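Long-range contacts in alpha-1,4-endofucoidanase (Mariniflexile fucanivorans, PDB 6DLH), which hydrolyses fucoidan internally at alpha-1,4-fucosidic linkages as a family 107 retaining glycoside hydrolase, here its catalytic domain with three following Ig-like domains: residues A[116-120]-A[163-168]; A[593-598]-A[621-625]; A[624-630]-A[661-667]; A[637-641]-A[721-725]; A[674-680]-A[707-713]. All coordinates share one frame. Numbering follows the deposited sequence.

How the interactions relate
Following the chain from the N terminus, interaction 1 comes first and stands apart: it joins two loops of the catalytic domain, closing a span that contains helix 129-139 and strand 143-149. The other four run through the last two Ig-like domains. Interaction 2 closes the strand pair 599-608 and 613-623 of the middle Ig-like domain, and its His624 and Val625 pass directly into interaction 3, where the interdomain linker meets the calcium-bearing loop 661-667. Interactions 3 and 4 cross, their segments alternating along the chain. Interaction 4 spans nearly the whole last domain and encloses interaction 5; strands 705-713 and 720-729 join these two in one sheet.

Interaction 1: A[116-120]-A[163-168]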
# COMPACT_ATOMS: atom_id res chain seq x y z
N PRO A 116 15.35 -9.64 5.04
CA PRO A 116 14.49 -10.02 6.16
C PRO A 116 13.55 -11.20 5.89
O PRO A 116 13.28 -11.56 4.74
CB PRO A 116 13.68 -8.75 6.45
CG PRO A 116 14.57 -7.64 5.92
CD PRO A 116 15.20 -8.22 4.68
N ILE A 117 13.10 -11.81 6.99
CA ILE A 117 12.15 -12.92 7.01
C ILE A 117 11.38 -12.81 8.32
O ILE A 117 11.92 -12.32 9.31
CB ILE A 117 12.88 -14.27 6.83
CG1 ILE A 117 12.21 -15.15 5.77
CG2 ILE A 117 13.06 -14.99 8.15
CD1 ILE A 117 13.16 -16.12 5.10
N ASN A 118 10.10 -13.19 8.30
CA ASN A 118 9.22 -13.06 9.45
C ASN A 118 8.93 -11.60 9.78
O ASN A 118 8.47 -11.30 10.88
CB ASN A 118 9.75 -13.80 10.68
CG ASN A 118 9.49 -15.30 10.64
OD1 ASN A 118 8.34 -15.74 10.61
ND2 ASN A 118 10.55 -16.08 10.66
N LEU A 119 9.19 -10.68 8.84
CA LEU A 119 8.83 -9.29 9.04
C LEU A 119 7.54 -8.98 8.26
O LEU A 119 7.53 -9.03 7.03
CB LEU A 119 9.99 -8.37 8.63
CG LEU A 119 9.72 -6.87 8.77
CD1 LEU A 119 9.48 -6.46 10.22
CD2 LEU A 119 10.84 -6.05 8.14
N VAL A 120 6.47 -8.68 9.00
CA VAL A 120 5.15 -8.58 8.40
C VAL A 120 4.56 -7.21 8.69
O VAL A 120 3.34 -7.03 8.65
CB VAL A 120 4.19 -9.72 8.82
CG1 VAL A 120 4.52 -11.04 8.14
CG2 VAL A 120 4.09 -9.90 10.33
N ALA A 163 6.60 -19.46 3.59
CA ALA A 163 8.05 -19.45 3.44
C ALA A 163 8.63 -18.04 3.42
O ALA A 163 9.80 -17.87 3.08
CB ALA A 163 8.43 -20.22 2.20
N ASP A 164 7.83 -17.02 3.79
CA ASP A 164 8.31 -15.65 3.86
C ASP A 164 8.16 -15.10 5.27
O ASP A 164 8.89 -14.20 5.67
CB ASP A 164 7.66 -14.76 2.79
CG ASP A 164 8.19 -15.01 1.39
OD1 ASP A 164 7.53 -15.75 0.63
OD2 ASP A 164 9.26 -14.47 1.07
N TYR A 165 7.20 -15.66 6.01
CA TYR A 165 7.00 -15.35 7.42
C TYR A 165 6.71 -16.66 8.16
O TYR A 165 5.69 -16.78 8.84
CB TYR A 165 5.93 -14.27 7.60
CG TYR A 165 4.76 -14.37 6.64
CD1 TYR A 165 4.87 -13.91 5.34
CD2 TYR A 165 3.56 -14.95 7.03
CE1 TYR A 165 3.81 -14.02 4.44
CE2 TYR A 165 2.50 -15.07 6.15
CZ TYR A 165 2.63 -14.60 4.85
OH TYR A 165 1.60 -14.71 3.96
N PRO A 166 7.61 -17.67 8.07
CA PRO A 166 7.31 -19.05 8.46
C PRO A 166 6.69 -19.29 9.83
O PRO A 166 5.92 -20.24 9.98
CB PRO A 166 8.66 -19.77 8.34
CG PRO A 166 9.41 -18.97 7.31
CD PRO A 166 9.00 -17.53 7.59
N ASP A 167 6.99 -18.44 10.82
CA ASP A 167 6.51 -18.70 12.17
C ASP A 167 6.05 -17.42 12.87
O ASP A 167 6.12 -17.34 14.09
CB ASP A 167 7.51 -19.52 12.99
CG ASP A 167 8.98 -19.29 12.65
OD1 ASP A 167 9.46 -18.17 12.90
OD2 ASP A 167 9.62 -20.24 12.14
N VAL A 168 5.55 -16.45 12.09
CA VAL A 168 4.99 -15.24 12.66
C VAL A 168 3.67 -15.56 13.36
O VAL A 168 3.37 -15.00 14.42
CB VAL A 168 4.81 -14.13 11.60
CG1 VAL A 168 3.70 -13.16 11.96
CG2 VAL A 168 6.11 -13.37 11.37
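Pro116 leads into the contact without touching 163-168. Ile117, in an extended conformation, lays its CG1 3.5 Å from Asp164 O and reaches the ring of Pro166 more loosely, CG1 to CD 4.4 Å. Asn118 is the centre of the contact. Its backbone turns to positive phi (68°), and Asn118 CA lies 3.8 Å from the CA of Tyr165. Asn118 N donates to Asp164 O at 3.1 Å in an almost straight hydrogen bond, while Asn118 OD1 accepts from Asp167 N at 3.0 Å. One residue thus binds the backbone of 163-168 at two points, on both sides of Tyr165-Pro166. Asn118 O lies 3.2 Å from Val168 CG2. Leu119 points away, and its N is held by Asn57, whose side chain also donates to Asp164 O. Val120 turns back toward the partner, with CG1 3.6 Å from Tyr165 CB and CG2 3.7 Å from Val168 CG1. Asp167 occupies the N-cap position of helix 168-176, but its side chain, rather than capping, forms a salt bridge with Arg171. The chemistry is therefore that of a buried asparagine satisfying main-chain groups of a neighbouring loop, backed by valine packing, joining 116-120 to the lead-in of helix 168-176.

Interaction 2: A[593-598]-A[621-625]; sequences PTAADA and TVDHV
Val622 presents its side chain (chi1 t) to the turn 593-598, with CG1 3.8 Å from Pro593 CB and CB 3.3 Å from Asp597 O. It lies on the last part of strand 613-623, extended through Asp623, after which His624 and Val625 continue as an extended loop. The opposing segment enters extended at Pro593 and Thr594, makes a short 3-10 turn over 595-597 and leaves extended at Ala598. Within it Asp597 N bonds to Thr594 O (2.9 Å) and Ala598 N to Ala595 O (3.2 Å), while Asp597 OD2 accepts from Thr594 N at 3.0 Å. The CA atoms of Ala598 and Val622 are 4.7 Å apart, those of Ala595 and His624 6.0 Å. No hydrogen bond crosses; instead Ala598 CA makes a CA-H...O contact with Val622 O (3.4 Å). His624, with chi1 m and chi2 -56°, swings its ring under Ala598, whose CB makes a CH-pi contact 3.7 Å from the ring centroid, while CE1 lies 3.5 Å from Ala595 O. Such packing of a turn on a strand end forms one pole of this Ig-like domain. The turn links strands 586-590 and 599-608; strand 537-543 and Trp576 adjoin Val622, and Tyr665 of the next domain bonds to His624 ND1.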
# COMPACT_ATOMS: atom_id res chain seq x y z
N PRO A 593 26.23 -1.76 -4.88
CA PRO A 593 27.68 -1.65 -4.80
C PRO A 593 28.36 -2.97 -5.17
O PRO A 593 27.73 -4.02 -5.15
CB PRO A 593 27.95 -1.31 -3.32
CG PRO A 593 26.72 -1.82 -2.59
CD PRO A 593 25.58 -1.66 -3.56
N THR A 594 29.64 -2.88 -5.54
CA THR A 594 30.48 -4.04 -5.79
C THR A 594 31.52 -4.10 -4.68
O THR A 594 31.57 -3.21 -3.83
CB THR A 594 31.14 -3.94 -7.18
OG1 THR A 594 32.15 -2.94 -7.14
CG2 THR A 594 30.16 -3.63 -8.29
N ALA A 595 32.34 -5.16 -4.69
CA ALA A 595 33.42 -5.30 -3.72
C ALA A 595 34.38 -4.12 -3.81
O ALA A 595 35.02 -3.76 -2.82
CB ALA A 595 34.12 -6.62 -3.94
N ALA A 596 34.46 -3.49 -4.99
CA ALA A 596 35.29 -2.32 -5.23
C ALA A 596 34.81 -1.11 -4.43
O ALA A 596 35.57 -0.16 -4.26
CB ALA A 596 35.34 -2.02 -6.71
N ASP A 597 33.56 -1.13 -3.96
CA ASP A 597 32.99 0.02 -3.27
C ASP A 597 33.12 -0.13 -1.76
O ASP A 597 32.67 0.75 -1.02
CB ASP A 597 31.54 0.29 -3.71
CG ASP A 597 31.40 0.65 -5.18
OD1 ASP A 597 31.97 1.68 -5.59
OD2 ASP A 597 30.72 -0.10 -5.91
N ALA A 598 33.77 -1.21 -1.31
CA ALA A 598 33.91 -1.54 0.10
C ALA A 598 34.50 -0.36 0.89
O ALA A 598 35.32 0.40 0.37
CB ALA A 598 34.77 -2.77 0.25
N THR A 621 28.55 3.07 4.59
CA THR A 621 29.60 2.06 4.59
C THR A 621 29.13 0.86 3.77
O THR A 621 28.08 0.30 4.04
CB THR A 621 29.98 1.66 6.02
OG1 THR A 621 30.41 2.84 6.69
CG2 THR A 621 31.07 0.61 6.07
N VAL A 622 29.93 0.49 2.76
CA VAL A 622 29.72 -0.74 2.00
C VAL A 622 30.53 -1.86 2.64
O VAL A 622 31.74 -1.75 2.77
CB VAL A 622 30.12 -0.56 0.52
CG1 VAL A 622 30.09 -1.88 -0.24
CG2 VAL A 622 29.28 0.50 -0.19
N ASP A 623 29.85 -2.95 3.02
CA ASP A 623 30.48 -4.13 3.58
C ASP A 623 30.71 -5.15 2.47
O ASP A 623 30.03 -5.13 1.45
CB ASP A 623 29.61 -4.79 4.64
CG ASP A 623 29.63 -4.12 6.01
OD1 ASP A 623 30.46 -3.22 6.22
OD2 ASP A 623 28.81 -4.53 6.86
N HIS A 624 31.68 -6.06 2.70
CA HIS A 624 31.93 -7.18 1.81
C HIS A 624 30.84 -8.22 1.98
O HIS A 624 30.23 -8.32 3.05
CB HIS A 624 33.33 -7.77 2.07
CG HIS A 624 34.45 -7.01 1.46
ND1 HIS A 624 34.51 -6.73 0.10
CD2 HIS A 624 35.57 -6.46 1.99
CE1 HIS A 624 35.60 -6.04 -0.17
NE2 HIS A 624 36.27 -5.86 0.97
N VAL A 625 30.59 -9.00 0.92
CA VAL A 625 29.73 -10.17 0.97
C VAL A 625 30.28 -11.12 2.03
O VAL A 625 31.48 -11.35 2.09
CB VAL A 625 29.65 -10.86 -0.41
CG1 VAL A 625 28.88 -12.18 -0.36
CG2 VAL A 625 29.07 -9.95 -1.48

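Interaction 3: A[624-630]-A[661-667]; sequences HVAGFTN and GTDYYDF. With CA (calcium ion), chain F.
Neither segment is a regular strand or helix. Residues 624-630 are largely extended except for a turn at Gly627 (phi 99°), and 661-667 opens in a small loop closed by a hydrogen bond from Gly661 N to Tyr664 O (3.0 Å), then extends through Tyr664 to Asp666. The CA atoms pair as Val625 with Gly661 (6.4 Å), Phe628 with Tyr665 (7.1 Å) and Asn630 with Phe667 (7.0 Å). Tyr665 (chi1 t, chi2 57°) hydrogen-bonds through OH to His624 ND1 (2.9 Å) and Val625 N (3.3 Å). Val625 CB sits over the Tyr665 ring, 4.1 Å from its centroid, and Tyr665 CB lies 3.5 Å from the centroid of the Phe628 ring (chi1 m, chi2 -79°); these two rings lie 18° from parallel but slid apart, centroids 5.1 Å. Phe667 (chi1 m, chi2 -88°) turns its edge to the face of His624, centroids 4.8 Å apart, and Asn630 CB lies 3.6 Å from the Phe667 centroid. The four rings form an aromatic cluster at the junction of two Ig-like domains. Asp666 OD1 binds calcium at 2.5 Å, with Gly634, Glu668, Asp670 and Asp715. Tyr665 and Phe667 thus point toward the linker for aromatic packing, Asp666 away for metal binding.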
# COMPACT_ATOMS: atom_id res chain seq x y z
N HIS A 624 31.68 -6.06 2.70
CA HIS A 624 31.93 -7.18 1.81
C HIS A 624 30.84 -8.22 1.98
O HIS A 624 30.23 -8.32 3.05
CB HIS A 624 33.33 -7.77 2.07
CG HIS A 624 34.45 -7.01 1.46
ND1 HIS A 624 34.51 -6.73 0.10
CD2 HIS A 624 35.57 -6.46 1.99
CE1 HIS A 624 35.60 -6.04 -0.17
NE2 HIS A 624 36.27 -5.86 0.97
N VAL A 625 30.59 -9.00 0.92
CA VAL A 625 29.73 -10.17 0.97
C VAL A 625 30.28 -11.12 2.03
O VAL A 625 31.48 -11.35 2.09
CB VAL A 625 29.65 -10.86 -0.41
CG1 VAL A 625 28.88 -12.18 -0.36
CG2 VAL A 625 29.07 -9.95 -1.48
N ALA A 626 29.40 -11.64 2.89
CA ALA A 626 29.80 -12.53 3.97
C ALA A 626 30.01 -13.94 3.42
O ALA A 626 29.51 -14.26 2.34
CB ALA A 626 28.76 -12.52 5.06
N GLY A 627 30.76 -14.76 4.18
CA GLY A 627 30.92 -16.17 3.88
C GLY A 627 32.21 -16.50 3.14
O GLY A 627 32.52 -17.67 2.93
N PHE A 628 32.96 -15.47 2.73
CA PHE A 628 34.22 -15.64 2.03
C PHE A 628 35.37 -15.24 2.95
O PHE A 628 35.18 -14.45 3.87
CB PHE A 628 34.26 -14.80 0.76
CG PHE A 628 33.23 -15.18 -0.28
CD1 PHE A 628 33.43 -16.27 -1.11
CD2 PHE A 628 32.07 -14.44 -0.43
CE1 PHE A 628 32.49 -16.61 -2.06
CE2 PHE A 628 31.13 -14.78 -1.39
CZ PHE A 628 31.34 -15.87 -2.20
N THR A 629 36.56 -15.79 2.67
CA THR A 629 37.77 -15.51 3.44
C THR A 629 38.75 -14.71 2.58
O THR A 629 39.25 -15.21 1.57
CB THR A 629 38.40 -16.80 3.98
OG1 THR A 629 37.38 -17.54 4.66
CG2 THR A 629 39.55 -16.54 4.93
N ASN A 630 39.02 -13.47 3.00
CA ASN A 630 40.02 -12.62 2.39
C ASN A 630 41.39 -13.21 2.68
O ASN A 630 41.69 -13.56 3.81
CB ASN A 630 39.90 -11.18 2.89
CG ASN A 630 40.88 -10.22 2.25
OD1 ASN A 630 41.72 -9.63 2.93
ND2 ASN A 630 40.79 -10.04 0.94
N GLY A 661 29.53 -13.63 -5.89
CA GLY A 661 28.91 -13.23 -4.64
C GLY A 661 28.29 -14.42 -3.92
O GLY A 661 28.00 -14.34 -2.73
N THR A 662 28.10 -15.52 -4.66
CA THR A 662 27.56 -16.75 -4.09
C THR A 662 28.64 -17.84 -4.10
O THR A 662 28.85 -18.51 -3.09
CB THR A 662 26.26 -17.17 -4.80
OG1 THR A 662 25.39 -16.04 -4.92
CG2 THR A 662 25.54 -18.31 -4.11
N ASP A 663 29.31 -17.99 -5.25
CA ASP A 663 30.21 -19.12 -5.46
C ASP A 663 31.67 -18.66 -5.41
O ASP A 663 32.54 -19.46 -5.06
CB ASP A 663 29.86 -19.86 -6.75
CG ASP A 663 28.42 -20.36 -6.79
OD1 ASP A 663 28.09 -21.24 -5.98
OD2 ASP A 663 27.65 -19.85 -7.63
N TYR A 664 31.92 -17.39 -5.74
CA TYR A 664 33.26 -16.87 -5.89
C TYR A 664 33.24 -15.35 -5.72
O TYR A 664 32.28 -14.69 -6.13
CB TYR A 664 33.86 -17.27 -7.25
CG TYR A 664 33.16 -16.71 -8.46
CD1 TYR A 664 33.47 -15.44 -8.93
CD2 TYR A 664 32.20 -17.44 -9.14
CE1 TYR A 664 32.82 -14.91 -10.03
CE2 TYR A 664 31.54 -16.92 -10.25
CZ TYR A 664 31.85 -15.64 -10.70
OH TYR A 664 31.23 -15.10 -11.78
N TYR A 665 34.32 -14.81 -5.14
CA TYR A 665 34.36 -13.41 -4.75
C TYR A 665 35.78 -12.85 -4.92
O TYR A 665 36.76 -13.53 -4.64
CB TYR A 665 33.93 -13.28 -3.29
CG TYR A 665 33.58 -11.89 -2.83
CD1 TYR A 665 32.59 -11.15 -3.47
CD2 TYR A 665 34.21 -11.32 -1.74
CE1 TYR A 665 32.25 -9.88 -3.05
CE2 TYR A 665 33.87 -10.05 -1.29
CZ TYR A 665 32.89 -9.33 -1.95
OH TYR A 665 32.56 -8.08 -1.52
N ASP A 666 35.85 -11.59 -5.37
CA ASP A 666 37.11 -10.87 -5.48
C ASP A 666 37.02 -9.57 -4.68
O ASP A 666 36.24 -8.68 -5.03
CB ASP A 666 37.47 -10.59 -6.94
CG ASP A 666 38.74 -9.76 -7.08
OD1 ASP A 666 39.82 -10.28 -6.72
OD2 ASP A 666 38.63 -8.60 -7.52
N PHE A 667 37.86 -9.45 -3.65
CA PHE A 667 37.78 -8.37 -2.68
C PHE A 667 38.12 -7.00 -3.28
O PHE A 667 38.02 -6.00 -2.58
CB PHE A 667 38.62 -8.70 -1.44
CG PHE A 667 37.99 -9.74 -0.54
CD1 PHE A 667 37.11 -9.36 0.46
CD2 PHE A 667 38.26 -11.09 -0.71
CE1 PHE A 667 36.53 -10.31 1.29
CE2 PHE A 667 37.67 -12.04 0.11
CZ PHE A 667 36.81 -11.65 1.11
CA CA F . 41.95 -9.10 -7.36

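Interaction 4: A[637-641]-A[721-725]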
# COMPACT_ATOMS: atom_id res chain seq x y z
N VAL A 637 38.74 -16.09 -4.24
CA VAL A 637 38.71 -16.93 -3.04
C VAL A 637 37.99 -18.26 -3.26
O VAL A 637 38.49 -19.30 -2.82
CB VAL A 637 38.11 -16.16 -1.84
N TRP A 638 36.80 -18.23 -3.90
CA TRP A 638 35.84 -19.33 -3.95
C TRP A 638 35.14 -19.48 -2.60
O TRP A 638 35.74 -19.20 -1.56
CB TRP A 638 36.45 -20.66 -4.42
CG TRP A 638 36.89 -20.71 -5.85
CD1 TRP A 638 38.15 -20.47 -6.33
CD2 TRP A 638 36.09 -21.05 -7.00
NE1 TRP A 638 38.19 -20.63 -7.69
CE2 TRP A 638 36.94 -20.99 -8.13
CE3 TRP A 638 34.75 -21.40 -7.19
CZ2 TRP A 638 36.49 -21.26 -9.42
CZ3 TRP A 638 34.30 -21.66 -8.46
CH2 TRP A 638 35.16 -21.59 -9.56
N SER A 639 33.88 -19.94 -2.63
CA SER A 639 33.08 -20.11 -1.42
C SER A 639 33.65 -21.23 -0.56
O SER A 639 33.55 -21.20 0.66
CB SER A 639 31.64 -20.37 -1.76
OG SER A 639 31.50 -21.59 -2.48
N SER A 640 34.25 -22.23 -1.23
CA SER A 640 34.76 -23.43 -0.59
C SER A 640 35.83 -24.06 -1.49
O SER A 640 35.92 -23.71 -2.66
CB SER A 640 33.63 -24.39 -0.33
OG SER A 640 34.09 -25.53 0.39
N PRO A 641 36.70 -24.94 -0.95
CA PRO A 641 37.61 -25.74 -1.79
C PRO A 641 36.88 -26.77 -2.64
O PRO A 641 37.27 -27.03 -3.78
CB PRO A 641 38.55 -26.42 -0.77
CG PRO A 641 38.40 -25.61 0.49
CD PRO A 641 36.96 -25.15 0.49
N THR A 721 42.44 -21.86 -7.61
CA THR A 721 41.69 -22.96 -8.20
C THR A 721 40.78 -23.58 -7.15
O THR A 721 41.08 -23.53 -5.96
CB THR A 721 42.59 -24.04 -8.83
OG1 THR A 721 43.17 -24.85 -7.81
CG2 THR A 721 43.64 -23.49 -9.78
N ALA A 722 39.68 -24.16 -7.62
CA ALA A 722 38.73 -24.88 -6.78
C ALA A 722 38.35 -26.19 -7.47
O ALA A 722 38.54 -26.34 -8.68
CB ALA A 722 37.52 -24.01 -6.53
N GLU A 723 37.82 -27.12 -6.67
CA GLU A 723 37.25 -28.36 -7.18
C GLU A 723 35.72 -28.23 -7.26
O GLU A 723 35.08 -27.72 -6.33
CB GLU A 723 37.65 -29.52 -6.27
CG GLU A 723 36.99 -30.84 -6.65
CD GLU A 723 37.25 -31.99 -5.70
OE1 GLU A 723 38.16 -31.89 -4.88
OE2 GLU A 723 36.52 -33.00 -5.80
N ILE A 724 35.15 -28.69 -8.38
CA ILE A 724 33.71 -28.85 -8.56
C ILE A 724 33.39 -30.34 -8.67
O ILE A 724 33.99 -31.04 -9.48
CB ILE A 724 33.22 -28.05 -9.79
CG1 ILE A 724 33.09 -26.55 -9.51
CG2 ILE A 724 31.90 -28.62 -10.31
CD1 ILE A 724 34.40 -25.81 -9.40
N LEU A 725 32.44 -30.81 -7.86
CA LEU A 725 32.10 -32.22 -7.72
C LEU A 725 30.62 -32.42 -8.04
O LEU A 725 29.75 -31.90 -7.33
CB LEU A 725 32.43 -32.63 -6.28
CG LEU A 725 32.03 -34.05 -5.85
CD1 LEU A 725 33.01 -35.08 -6.40
CD2 LEU A 725 31.98 -34.15 -4.33
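This is a CH-pi packing contact of a tryptophan on a beta strand in the C-terminal Ig-like domain, where the lead-in to strand 642-649 meets strand 720-729, its neighbour in the sheet. Trp638, with positive phi (73°) and chi1 m, directs its indole toward the strand. Ala722 CB stands almost squarely over the five-membered ring of Trp638, 3.3 Å from its centroid and 3.3 Å from Trp638 CD2, a close CH-pi contact. The benzo side reaches further along the strand, Trp638 CZ3 lying 4.3 Å from Ile724 CD1. Three residues on, the main chain joins the sheet: Glu723 N donates to Pro641 O at 2.9 Å, and strand 642-649 then continues the pairing through Leu643. Around the indole lie Leu713 of strand 705-713 and Leu643, while NE1 makes a weak hydrogen bond to Thr720 O. The small alanine lets the face of the indole come this close to the strand, so the contact joins apolar packing around Trp638 to a single backbone hydrogen bond at Pro641.

Interaction 5: A[674-680]-A[707-713]; sequences ITKTSGP and NSFTFNL
Ile674, Phe711 and Leu713 form the apolar centre of this antiparallel beta pair, which carries a classic bulge and lies at one border of the C-terminal Ig-like sheet. Ile674 (chi1 m, chi2 t) sets CG1 3.7 Å from Leu713 CD1 and CG2 3.8 Å from Phe711 CD2; Ile685 of strand 684-689 packs on Ile674 and Phe711. Lys676 shares this face, its CB 3.6 Å from Phe711 CE2. Its all-t chain runs past the edge of Phe709: Lys676 CE lies 3.8 Å from Phe709 CD2, and Lys676 NZ donates to Pro680 O at 2.7 Å and also to Leu683 O. Pro680 CD lies over the Phe709 ring, 4.1 Å from its centroid.

The strand axes approach to 4.6 Å at 142°. Ile674-Leu713 and Lys676-Phe711 are non-hydrogen-bonded pairs, with CA atoms 4.8 and 4.6 Å apart. Thr675-Asn712 is hydrogen-bonded, Thr675 N to Asn712 O 3.0 Å and Asn712 N to Thr675 O 2.8 Å. The register then shifts by one: Thr677 and Ser678 both face Thr710, with Thr677 N to Thr710 O 3.0 Å and Thr710 N to Ser678 O 3.1 Å. Gly679 (phi 113°) follows, where a side chain would clash with Ser708 O. At the polar edge, with chi1 p at all three residues, Thr710 OG1 hydrogen-bonds to Ser678 OG at 2.9 Å and to Thr677 OG1 at 2.6 Å.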
# COMPACT_ATOMS: atom_id res chain seq x y z
N ILE A 674 37.01 -17.58 -15.38
CA ILE A 674 37.04 -18.97 -14.96
C ILE A 674 37.40 -19.82 -16.19
O ILE A 674 36.72 -19.79 -17.21
CB ILE A 674 35.73 -19.41 -14.27
CG1 ILE A 674 35.36 -18.49 -13.11
CG2 ILE A 674 35.80 -20.87 -13.83
CD1 ILE A 674 34.14 -18.92 -12.33
N THR A 675 38.51 -20.55 -16.06
CA THR A 675 38.95 -21.50 -17.07
C THR A 675 38.95 -22.89 -16.43
O THR A 675 39.17 -23.04 -15.23
CB THR A 675 40.32 -21.12 -17.64
OG1 THR A 675 41.21 -21.08 -16.52
CG2 THR A 675 40.32 -19.77 -18.33
N LYS A 676 38.65 -23.91 -17.25
CA LYS A 676 38.69 -25.28 -16.79
C LYS A 676 40.14 -25.75 -16.87
O LYS A 676 40.86 -25.36 -17.79
CB LYS A 676 37.80 -26.16 -17.68
CG LYS A 676 37.58 -27.58 -17.18
CD LYS A 676 36.96 -28.45 -18.25
CE LYS A 676 36.52 -29.81 -17.75
NZ LYS A 676 35.91 -30.60 -18.84
N THR A 677 40.55 -26.57 -15.90
CA THR A 677 41.92 -27.05 -15.81
C THR A 677 41.98 -28.58 -15.77
O THR A 677 43.02 -29.14 -16.12
CB THR A 677 42.70 -26.35 -14.69
OG1 THR A 677 42.00 -26.58 -13.46
CG2 THR A 677 42.90 -24.86 -14.93
N SER A 678 40.89 -29.26 -15.37
CA SER A 678 40.85 -30.71 -15.46
C SER A 678 39.45 -31.26 -15.21
O SER A 678 38.56 -30.53 -14.77
CB SER A 678 41.86 -31.36 -14.55
OG SER A 678 41.39 -31.39 -13.21
N GLY A 679 39.27 -32.56 -15.52
CA GLY A 679 38.07 -33.34 -15.24
C GLY A 679 37.35 -33.76 -16.52
O GLY A 679 37.63 -33.21 -17.59
N PRO A 680 36.38 -34.70 -16.45
CA PRO A 680 35.65 -35.20 -17.63
C PRO A 680 35.21 -34.16 -18.67
O PRO A 680 34.88 -33.02 -18.32
CB PRO A 680 34.42 -35.86 -17.01
CG PRO A 680 34.94 -36.40 -15.70
CD PRO A 680 35.93 -35.36 -15.21
N ASN A 707 31.93 -37.01 -10.36
CA ASN A 707 32.77 -36.45 -11.42
C ASN A 707 33.50 -35.23 -10.88
O ASN A 707 32.87 -34.22 -10.56
CB ASN A 707 31.93 -36.05 -12.64
CG ASN A 707 31.43 -37.22 -13.46
OD1 ASN A 707 31.63 -37.25 -14.67
ND2 ASN A 707 30.80 -38.20 -12.81
N SER A 708 34.84 -35.33 -10.81
CA SER A 708 35.64 -34.28 -10.20
C SER A 708 36.25 -33.38 -11.27
O SER A 708 36.79 -33.85 -12.27
CB SER A 708 36.68 -34.88 -9.29
OG SER A 708 37.49 -33.87 -8.71
N PHE A 709 36.14 -32.07 -11.05
CA PHE A 709 36.64 -31.07 -11.98
C PHE A 709 37.45 -30.02 -11.22
O PHE A 709 37.29 -29.87 -10.02
CB PHE A 709 35.49 -30.36 -12.71
CG PHE A 709 34.55 -31.27 -13.46
CD1 PHE A 709 33.51 -31.91 -12.81
CD2 PHE A 709 34.70 -31.47 -14.83
CE1 PHE A 709 32.64 -32.75 -13.50
CE2 PHE A 709 33.84 -32.30 -15.52
CZ PHE A 709 32.81 -32.94 -14.86
N THR A 710 38.32 -29.30 -11.94
CA THR A 710 39.04 -28.20 -11.33
C THR A 710 38.89 -26.96 -12.22
O THR A 710 38.92 -27.06 -13.44
CB THR A 710 40.49 -28.58 -10.97
OG1 THR A 710 41.26 -28.67 -12.17
CG2 THR A 710 40.60 -29.87 -10.19
N PHE A 711 38.73 -25.80 -11.58
CA PHE A 711 38.51 -24.56 -12.30
C PHE A 711 39.41 -23.47 -11.72
O PHE A 711 39.65 -23.42 -10.52
CB PHE A 711 37.03 -24.17 -12.28
CG PHE A 711 36.14 -25.00 -13.18
CD1 PHE A 711 35.54 -26.16 -12.71
CD2 PHE A 711 35.92 -24.64 -14.50
CE1 PHE A 711 34.73 -26.93 -13.53
CE2 PHE A 711 35.11 -25.41 -15.33
CZ PHE A 711 34.52 -26.56 -14.84
N ASN A 712 39.89 -22.59 -12.60
CA ASN A 712 40.81 -21.56 -12.16
C ASN A 712 40.16 -20.19 -12.31
O ASN A 712 39.53 -19.90 -13.32
CB ASN A 712 42.20 -21.70 -12.80
CG ASN A 712 43.15 -20.60 -12.37
OD1 ASN A 712 43.93 -20.78 -11.45
ND2 ASN A 712 43.06 -19.45 -13.02
N LEU A 713 40.36 -19.36 -11.28
CA LEU A 713 39.77 -18.04 -11.14
C LEU A 713 40.90 -17.03 -10.97
O LEU A 713 41.61 -17.06 -9.97
CB LEU A 713 38.88 -18.15 -9.89
CG LEU A 713 38.11 -16.90 -9.46
CD1 LEU A 713 37.07 -16.49 -10.50
CD2 LEU A 713 37.46 -17.15 -8.11